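Local coordinates for glycerate kinase, putative (Thermotoga maritima, PDB 2B8N), which catalyses the ATP-dependent phosphorylation of D-glycerate to 2-phosphoglycerate, a step in the degradation of serine through 3-hydroxypyruvate, at residues L22-I26 with E276-N280; G147-E152 with S237-A243; R174-S178 with A243-T248. All coordinates share one frame; numbering follows the deposited sequence.

Interaction 1. Residues L22-I26 with E276-N280; sequences LAIEI and EKGFN
Leu22 meets two side chains at once, one with each of its methyl groups. Its CD1 lies beside the aliphatic part of Lys277, 3.3 Å from CD, the two chains sliding past each other in opposite directions. CD2 comes to the rim of the Phe279 ring, in the ring plane rather than over a face, with CE2 at 3.9 Å. This fork depends on the first torsion of Leu22 (chi1 -160°), which swings CG round to the side of the carbonyl carbon, away from the amide.

The polar part is weaker. Lys277 NZ stands 3.7 Å from Glu25 OE1, a long salt bridge between chains that cross at about a right angle. NZ also lies 4.1 Å from Ile26 CG1, so the amine rests against an aliphatic side chain as it reaches the glutamate. Cutting Lys277 back to an alanine would remove CD, CE and NZ, and would probably leave Glu25 without this charged partner and open a gap beside Leu22 CD1.

What positions Lys277 and Phe279 is the end of helix 263-276. Gly278, at positive phi (96°), is the C-prime residue of a Schellman motif, and the chain reversal leaves Lys277 and Phe279, either side of Gly278 in sequence, with CB directed at helix 17-32. Phe279 also packs on Pro316, Leu427 and Val429, while Asn280 pairs through its backbone with Pro316 and Ala318. The contact thus joins the N-terminal helix 17-32, whose Ala23 rests on Leu427 of strand 422-428, to the loop entering strand 280-285, an outermost strand of the mixed sheet.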
loop_
_atom_site.group_PDB
_atom_site.type_symbol
_atom_site.label_atom_id
_atom_site.label_comp_id
_atom_site.label_asym_id
_atom_site.label_seq_id
_atom_site.Cartn_x
_atom_site.Cartn_y
_atom_site.Cartn_z
ATOM N N LEU A 22 -3.899 23.931 -9.206
ATOM C CA LEU A 22 -4.407 23.883 -7.851
ATOM C C LEU A 22 -4.680 22.450 -7.392
ATOM O O LEU A 22 -4.321 22.060 -6.279
ATOM C CB LEU A 22 -5.693 24.712 -7.770
ATOM C CG LEU A 22 -6.126 25.188 -6.391
ATOM C CD1 LEU A 22 -4.945 25.754 -5.630
ATOM C CD2 LEU A 22 -7.202 26.236 -6.551
ATOM N N ALA A 23 -5.304 21.659 -8.253
ATOM C CA ALA A 23 -5.597 20.267 -7.916
ATOM C C ALA A 23 -4.328 19.398 -7.853
ATOM O O ALA A 23 -4.258 18.499 -7.016
ATOM C CB ALA A 23 -6.597 19.685 -8.869
ATOM N N ILE A 24 -3.344 19.658 -8.723
ATOM C CA ILE A 24 -2.065 18.939 -8.689
ATOM C C ILE A 24 -1.349 19.223 -7.357
ATOM O O ILE A 24 -0.829 18.310 -6.717
ATOM C CB ILE A 24 -1.145 19.310 -9.922
ATOM C CG1 ILE A 24 -1.629 18.596 -11.191
ATOM C CG2 ILE A 24 0.323 18.944 -9.682
ATOM C CD1 ILE A 24 -1.144 19.234 -12.479
ATOM N N GLU A 25 -1.318 20.489 -6.941
ATOM C CA GLU A 25 -0.674 20.827 -5.675
ATOM C C GLU A 25 -1.374 20.097 -4.527
ATOM O O GLU A 25 -0.711 19.489 -3.715
ATOM C CB GLU A 25 -0.616 22.336 -5.409
ATOM C CG GLU A 25 0.624 22.704 -4.624
ATOM C CD GLU A 25 0.432 23.876 -3.708
ATOM O OE1 GLU A 25 -0.491 24.685 -3.953
ATOM O OE2 GLU A 25 1.218 23.976 -2.734
ATOM N N ILE A 26 -2.705 20.124 -4.486
ATOM C CA ILE A 26 -3.448 19.436 -3.403
ATOM C C ILE A 26 -3.128 17.934 -3.332
ATOM O O ILE A 26 -2.919 17.381 -2.229
ATOM C CB ILE A 26 -4.980 19.602 -3.537
ATOM C CG1 ILE A 26 -5.379 21.055 -3.291
ATOM C CG2 ILE A 26 -5.698 18.694 -2.554
ATOM C CD1 ILE A 26 -6.686 21.407 -3.912
ATOM N N GLU A 276 -8.632 24.810 3.093
ATOM C CA GLU A 276 -7.650 25.883 3.282
ATOM C C GLU A 276 -7.548 26.790 2.055
ATOM O O GLU A 276 -7.051 27.910 2.153
ATOM C CB GLU A 276 -6.284 25.243 3.571
ATOM C CG GLU A 276 -5.260 26.091 4.302
ATOM C CD GLU A 276 -4.245 25.223 5.058
ATOM O OE1 GLU A 276 -4.666 24.408 5.919
ATOM O OE2 GLU A 276 -3.032 25.352 4.791
ATOM N N LYS A 277 -8.022 26.309 0.905
ATOM C CA LYS A 277 -7.987 27.080 -0.331
ATOM C C LYS A 277 -9.349 27.644 -0.720
ATOM O O LYS A 277 -9.482 28.149 -1.819
ATOM C CB LYS A 277 -7.451 26.218 -1.488
ATOM C CG LYS A 277 -6.095 25.558 -1.193
ATOM C CD LYS A 277 -5.076 25.746 -2.312
ATOM C CE LYS A 277 -3.614 25.558 -1.840
ATOM N NZ LYS A 277 -3.241 24.129 -1.553
ATOM N N GLY A 278 -10.354 27.556 0.152
ATOM C CA GLY A 278 -11.676 28.137 -0.118
ATOM C C GLY A 278 -12.718 27.191 -0.694
ATOM O O GLY A 278 -13.772 27.635 -1.145
ATOM N N PHE A 279 -12.454 25.886 -0.664
ATOM C CA PHE A 279 -13.388 24.902 -1.224
ATOM C C PHE A 279 -14.308 24.308 -0.180
ATOM O O PHE A 279 -13.880 24.011 0.927
ATOM C CB PHE A 279 -12.643 23.746 -1.905
ATOM C CG PHE A 279 -12.057 24.114 -3.230
ATOM C CD1 PHE A 279 -12.884 24.277 -4.338
ATOM C CD2 PHE A 279 -10.693 24.326 -3.367
ATOM C CE1 PHE A 279 -12.359 24.649 -5.571
ATOM C CE2 PHE A 279 -10.151 24.712 -4.598
ATOM C CZ PHE A 279 -10.982 24.874 -5.700
ATOM N N ASN A 280 -15.569 24.128 -0.536
ATOM C CA ASN A 280 -16.435 23.272 0.232
ATOM C C ASN A 280 -15.952 21.852 -0.090
ATOM O O ASN A 280 -16.053 21.424 -1.243
ATOM C CB ASN A 280 -17.906 23.441 -0.186
ATOM C CG ASN A 280 -18.427 24.857 0.013
ATOM O OD1 ASN A 280 -18.199 25.495 1.059
ATOM N ND2 ASN A 280 -19.143 25.356 -0.994
#

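Interaction 2. Residues G147-E152 with S237-A243; sequences GVSLEE and SESVKRA
Glu152, a member of the capping box that opens helix 150-162, reaches over to Ser237, the N-cap residue of helix 238-244. Each carboxylate oxygen has its own task. OE1 turns back to its own segment and accepts from Ser149 N at 2.8 Å, while OE2 receives the hydroxyl of Ser237, with OG at 2.6 Å. Both donors arrive nearly in line with the C-O bonds, and together they hold the carboxylate at its two ends.

The box is closed by Glu152 N, which donates to Ser149 OG at 2.9 Å. Ser237 OG likewise works twice, donating to Glu152 OE2 and accepting from Val240 N at 3.2 Å; with chi1 at 52° the hydroxyl sits between its own amide and carbonyl, within range of that N-H. Two helix starts are therefore coupled through one glutamate, whose negative charge both N-termini would probably stabilise.

Beside this polar link, the two methyl groups of Val148 touch different residues of helix 238-244. CG1 approaches Val240 CG2 at 4.0 Å, the side chains crossing at about a right angle, whereas CG2 faces Ala243 CB, which also packs on Leu145. A further bond, Ser239 OG to Gly147 O, is modelled too tightly to be certain.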
loop_
_atom_site.group_PDB
_atom_site.type_symbol
_atom_site.label_atom_id
_atom_site.label_comp_id
_atom_site.label_asym_id
_atom_site.label_seq_id
_atom_site.Cartn_x
_atom_site.Cartn_y
_atom_site.Cartn_z
ATOM N N GLY A 147 12.811 -27.979 8.444
ATOM C CA GLY A 147 12.376 -29.088 7.604
ATOM C C GLY A 147 11.411 -28.717 6.491
ATOM O O GLY A 147 10.897 -29.599 5.800
ATOM N N VAL A 148 11.146 -27.426 6.318
ATOM C CA VAL A 148 10.366 -26.938 5.183
ATOM C C VAL A 148 11.301 -26.052 4.369
ATOM O O VAL A 148 12.075 -25.278 4.933
ATOM C CB VAL A 148 9.101 -26.166 5.627
ATOM C CG1 VAL A 148 8.329 -25.612 4.409
ATOM C CG2 VAL A 148 8.214 -27.049 6.417
ATOM N N SER A 149 11.273 -26.187 3.051
ATOM C CA SER A 149 12.162 -25.393 2.203
ATOM C C SER A 149 11.442 -24.154 1.646
ATOM O O SER A 149 10.223 -24.152 1.410
ATOM C CB SER A 149 12.695 -26.221 1.036
ATOM O OG SER A 149 11.873 -26.055 -0.119
ATOM N N LEU A 150 12.216 -23.109 1.421
ATOM C CA LEU A 150 11.731 -21.932 0.722
ATOM C C LEU A 150 11.054 -22.302 -0.599
ATOM O O LEU A 150 10.021 -21.739 -0.936
ATOM C CB LEU A 150 12.915 -21.012 0.452
ATOM C CG LEU A 150 12.651 -19.595 -0.028
ATOM C CD1 LEU A 150 12.223 -18.711 1.113
ATOM C CD2 LEU A 150 13.942 -19.058 -0.686
ATOM N N GLU A 151 11.640 -23.256 -1.331
ATOM C CA GLU A 151 11.142 -23.659 -2.646
ATOM C C GLU A 151 9.749 -24.196 -2.521
ATOM O O GLU A 151 8.911 -23.927 -3.376
ATOM C CB GLU A 151 12.027 -24.737 -3.289
ATOM C CG GLU A 151 13.318 -24.218 -3.879
ATOM C CD GLU A 151 14.090 -23.317 -2.912
ATOM O OE1 GLU A 151 14.290 -23.734 -1.742
ATOM O OE2 GLU A 151 14.483 -22.190 -3.322
ATOM N N GLU A 152 9.532 -24.998 -1.475
ATOM C CA GLU A 152 8.230 -25.611 -1.200
ATOM C C GLU A 152 7.197 -24.516 -0.949
ATOM O O GLU A 152 6.041 -24.588 -1.416
ATOM C CB GLU A 152 8.303 -26.532 0.029
ATOM C CG GLU A 152 8.818 -27.916 -0.249
ATOM C CD GLU A 152 9.088 -28.719 1.018
ATOM O OE1 GLU A 152 9.954 -28.280 1.803
ATOM O OE2 GLU A 152 8.463 -29.795 1.215
ATOM N N SER A 237 4.815 -32.577 1.116
ATOM C CA SER A 237 5.684 -33.549 1.796
ATOM C C SER A 237 5.190 -33.943 3.213
ATOM O O SER A 237 4.216 -33.391 3.722
ATOM C CB SER A 237 7.133 -33.012 1.854
ATOM O OG SER A 237 7.224 -31.693 2.386
ATOM N N GLU A 238 5.844 -34.925 3.826
ATOM C CA GLU A 238 5.608 -35.232 5.237
ATOM C C GLU A 238 6.194 -34.093 6.080
ATOM O O GLU A 238 5.596 -33.687 7.078
ATOM C CB GLU A 238 6.231 -36.576 5.634
ATOM N N SER A 239 7.354 -33.571 5.664
ATOM C CA SER A 239 7.990 -32.408 6.315
ATOM C C SER A 239 7.013 -31.248 6.473
ATOM O O SER A 239 6.892 -30.665 7.544
ATOM C CB SER A 239 9.181 -31.892 5.477
ATOM O OG SER A 239 10.425 -32.175 6.093
ATOM N N VAL A 240 6.339 -30.916 5.377
ATOM C CA VAL A 240 5.395 -29.810 5.350
ATOM C C VAL A 240 4.196 -30.092 6.259
ATOM O O VAL A 240 3.889 -29.300 7.152
ATOM C CB VAL A 240 4.972 -29.480 3.887
ATOM C CG1 VAL A 240 3.684 -28.672 3.835
ATOM C CG2 VAL A 240 6.077 -28.711 3.204
ATOM N N LYS A 241 3.536 -31.219 6.052
ATOM C CA LYS A 241 2.365 -31.550 6.851
ATOM C C LYS A 241 2.630 -31.515 8.372
ATOM O O LYS A 241 1.785 -31.036 9.117
ATOM C CB LYS A 241 1.776 -32.884 6.399
ATOM C CG LYS A 241 1.165 -32.814 5.005
ATOM C CD LYS A 241 0.256 -34.021 4.743
ATOM C CE LYS A 241 -0.325 -34.026 3.332
ATOM N NZ LYS A 241 0.763 -34.286 2.348
ATOM N N ARG A 242 3.800 -31.974 8.819
ATOM C CA ARG A 242 4.125 -31.976 10.246
ATOM C C ARG A 242 4.648 -30.623 10.760
ATOM O O ARG A 242 4.573 -30.353 11.949
ATOM C CB ARG A 242 5.069 -33.149 10.594
ATOM C CG ARG A 242 6.529 -32.956 10.241
ATOM C CD ARG A 242 7.383 -34.187 10.631
ATOM N NE ARG A 242 7.804 -34.157 12.041
ATOM C CZ ARG A 242 7.497 -35.065 12.975
ATOM N NH1 ARG A 242 6.761 -36.134 12.680
ATOM N NH2 ARG A 242 7.948 -34.909 14.225
ATOM N N ALA A 243 5.148 -29.775 9.869
ATOM C CA ALA A 243 5.394 -28.372 10.194
ATOM C C ALA A 243 4.074 -27.627 10.526
ATOM O O ALA A 243 4.009 -26.857 11.493
ATOM C CB ALA A 243 6.101 -27.711 9.051
#

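Interaction 3. Residues R174-S178 with A243-T248; sequences RKHLS and AILQET
His176 and Glu247 form the hydrogen bond of this contact, NE2 donating to OE2 at 2.7 Å. The acceptor lies 11° from the ring plane, and the ring and carboxylate planes are almost perpendicular, 89° apart. NE2 uses the syn side of OE2; Thr248 N takes the anti side at 2.9 Å, and both donors come from the same face of the carboxylate. A bend at chi2 of Glu247 (53°) folds the chain back, so that a residue whose CB starts away from 174-178 still delivers its carboxylate to the histidine.

Through CH-pi contact, Thr248 covers one face of the imidazole, its CG2 standing 3.8 Å from the ring centroid and close to the normal. Its hydroxyl serves another partner, Asp218, which also pairs with Lys175.

Apolar packing lies on the helix 238-244 side, where Leu177 CD2 meets Ile244 CG1 at 3.6 Å. Ile244 continues onto Ala225, Leu226 and Leu229 of helix 222-231.

A CA-H...O contact runs from Ile244 CA to His176 O at 3.5 Å.

With ND1 bonded to Thr172 O as well, both ring nitrogens are engaged, which helps fix the rotation of the imidazole; two acceptors at the two nitrogens are consistent with a doubly protonated ring. OE2 of Glu247 also pairs with Lys250 NZ in a salt bridge, while OE1 accepts from Ser222 N; these partners would probably stabilise a negative charge on Glu247.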
loop_
_atom_site.group_PDB
_atom_site.type_symbol
_atom_site.label_atom_id
_atom_site.label_comp_id
_atom_site.label_asym_id
_atom_site.label_seq_id
_atom_site.Cartn_x
_atom_site.Cartn_y
_atom_site.Cartn_z
ATOM N N ARG A 174 0.149 -20.139 4.664
ATOM C CA ARG A 174 1.459 -19.488 4.826
ATOM C C ARG A 174 1.864 -19.278 6.272
ATOM O O ARG A 174 3.043 -19.415 6.594
ATOM C CB ARG A 174 1.562 -18.144 4.064
ATOM C CG ARG A 174 1.932 -18.285 2.584
ATOM C CD ARG A 174 3.229 -19.071 2.351
ATOM N NE ARG A 174 4.436 -18.306 2.665
ATOM C CZ ARG A 174 4.989 -17.396 1.863
ATOM N NH1 ARG A 174 4.443 -17.118 0.695
ATOM N NH2 ARG A 174 6.090 -16.748 2.222
ATOM N N LYS A 175 0.902 -18.932 7.128
ATOM C CA LYS A 175 1.186 -18.644 8.538
ATOM C C LYS A 175 1.639 -19.918 9.270
ATOM O O LYS A 175 2.430 -19.863 10.231
ATOM C CB LYS A 175 -0.051 -18.026 9.232
ATOM C CG LYS A 175 -0.417 -16.610 8.739
ATOM C CD LYS A 175 -1.670 -15.989 9.412
ATOM C CE LYS A 175 -3.003 -16.603 8.968
ATOM N NZ LYS A 175 -4.169 -15.976 9.718
ATOM N N HIS A 176 1.149 -21.062 8.798
ATOM C CA HIS A 176 1.446 -22.331 9.419
ATOM C C HIS A 176 2.727 -22.991 8.840
ATOM O O HIS A 176 3.087 -24.117 9.219
ATOM C CB HIS A 176 0.208 -23.250 9.326
ATOM C CG HIS A 176 -0.884 -22.900 10.293
ATOM N ND1 HIS A 176 -1.861 -21.966 10.016
ATOM C CD2 HIS A 176 -1.150 -23.358 11.541
ATOM C CE1 HIS A 176 -2.679 -21.866 11.051
ATOM N NE2 HIS A 176 -2.265 -22.695 11.990
ATOM N N LEU A 177 3.423 -22.286 7.948
ATOM C CA LEU A 177 4.708 -22.750 7.405
ATOM C C LEU A 177 5.918 -21.888 7.816
ATOM O O LEU A 177 7.017 -22.095 7.315
ATOM C CB LEU A 177 4.618 -22.793 5.865
ATOM C CG LEU A 177 3.651 -23.826 5.253
ATOM C CD1 LEU A 177 3.610 -23.705 3.754
ATOM C CD2 LEU A 177 4.043 -25.232 5.634
ATOM N N SER A 178 5.724 -20.955 8.750
ATOM C CA SER A 178 6.642 -19.829 8.953
ATOM C C SER A 178 7.054 -19.597 10.407
ATOM O O SER A 178 6.307 -19.859 11.318
ATOM C CB SER A 178 5.980 -18.565 8.413
ATOM O OG SER A 178 6.764 -17.423 8.659
ATOM N N ALA A 243 5.148 -29.775 9.869
ATOM C CA ALA A 243 5.394 -28.372 10.194
ATOM C C ALA A 243 4.074 -27.627 10.526
ATOM O O ALA A 243 4.009 -26.857 11.493
ATOM C CB ALA A 243 6.101 -27.711 9.051
ATOM N N ILE A 244 3.036 -27.889 9.724
ATOM C CA ILE A 244 1.715 -27.252 9.851
ATOM C C ILE A 244 1.029 -27.576 11.186
ATOM O O ILE A 244 0.347 -26.717 11.759
ATOM C CB ILE A 244 0.834 -27.615 8.620
ATOM C CG1 ILE A 244 1.310 -26.811 7.413
ATOM C CG2 ILE A 244 -0.635 -27.336 8.852
ATOM C CD1 ILE A 244 0.779 -27.284 6.052
ATOM N N LEU A 245 1.265 -28.785 11.695
ATOM C CA LEU A 245 0.733 -29.242 12.997
ATOM C C LEU A 245 1.136 -28.417 14.216
ATOM O O LEU A 245 0.564 -28.601 15.308
ATOM C CB LEU A 245 1.188 -30.670 13.272
ATOM C CG LEU A 245 0.550 -31.839 12.519
ATOM C CD1 LEU A 245 1.250 -33.083 12.978
ATOM C CD2 LEU A 245 -0.928 -31.930 12.771
ATOM N N GLN A 246 2.152 -27.571 14.051
ATOM C CA GLN A 246 2.556 -26.628 15.085
ATOM C C GLN A 246 1.596 -25.454 14.984
ATOM O O GLN A 246 1.568 -24.740 13.962
ATOM C CB GLN A 246 4.021 -26.207 14.889
ATOM C CG GLN A 246 4.964 -27.415 14.693
ATOM C CD GLN A 246 6.440 -27.072 14.793
ATOM O OE1 GLN A 246 7.249 -27.484 13.945
ATOM N NE2 GLN A 246 6.803 -26.324 15.831
ATOM N N GLU A 247 0.785 -25.280 16.024
ATOM C CA GLU A 247 -0.255 -24.286 15.988
ATOM C C GLU A 247 0.343 -22.915 16.213
ATOM O O GLU A 247 1.337 -22.783 16.949
ATOM C CB GLU A 247 -1.334 -24.584 17.026
ATOM C CG GLU A 247 -2.584 -23.749 16.844
ATOM C CD GLU A 247 -3.135 -23.845 15.443
ATOM O OE1 GLU A 247 -3.805 -24.856 15.161
ATOM O OE2 GLU A 247 -2.877 -22.925 14.636
ATOM N N THR A 248 -0.270 -21.916 15.572
ATOM C CA THR A 248 0.177 -20.526 15.626
ATOM C C THR A 248 -0.485 -19.851 16.804
ATOM O O THR A 248 -1.540 -20.320 17.249
ATOM C CB THR A 248 -0.234 -19.783 14.361
ATOM O OG1 THR A 248 -1.636 -19.938 14.176
ATOM C CG2 THR A 248 0.501 -20.357 13.155
#

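How the interactions relate
Interactions 2 and 3 belong together: they share Ala243, both use helix 238-244, and their centres lie 10 Å apart. They also touch directly, Val240 CG1 packing on Leu177 CD2 at 3.9 Å. Interaction 1 stands on the other side of the chain's centre, 50 Å or more from both by centres, where the first helix meets the mixed sheet. Burial separates the three. Interaction 3 is largely enclosed, and its carboxylate and imidazole are met by directed bonds; interactions 1 and 2 are partly buried. Interaction 2 gains its polar bonds from helix N-termini, whereas interaction 1, at a helix C-terminus, relies on aliphatic contact and one long salt bridge.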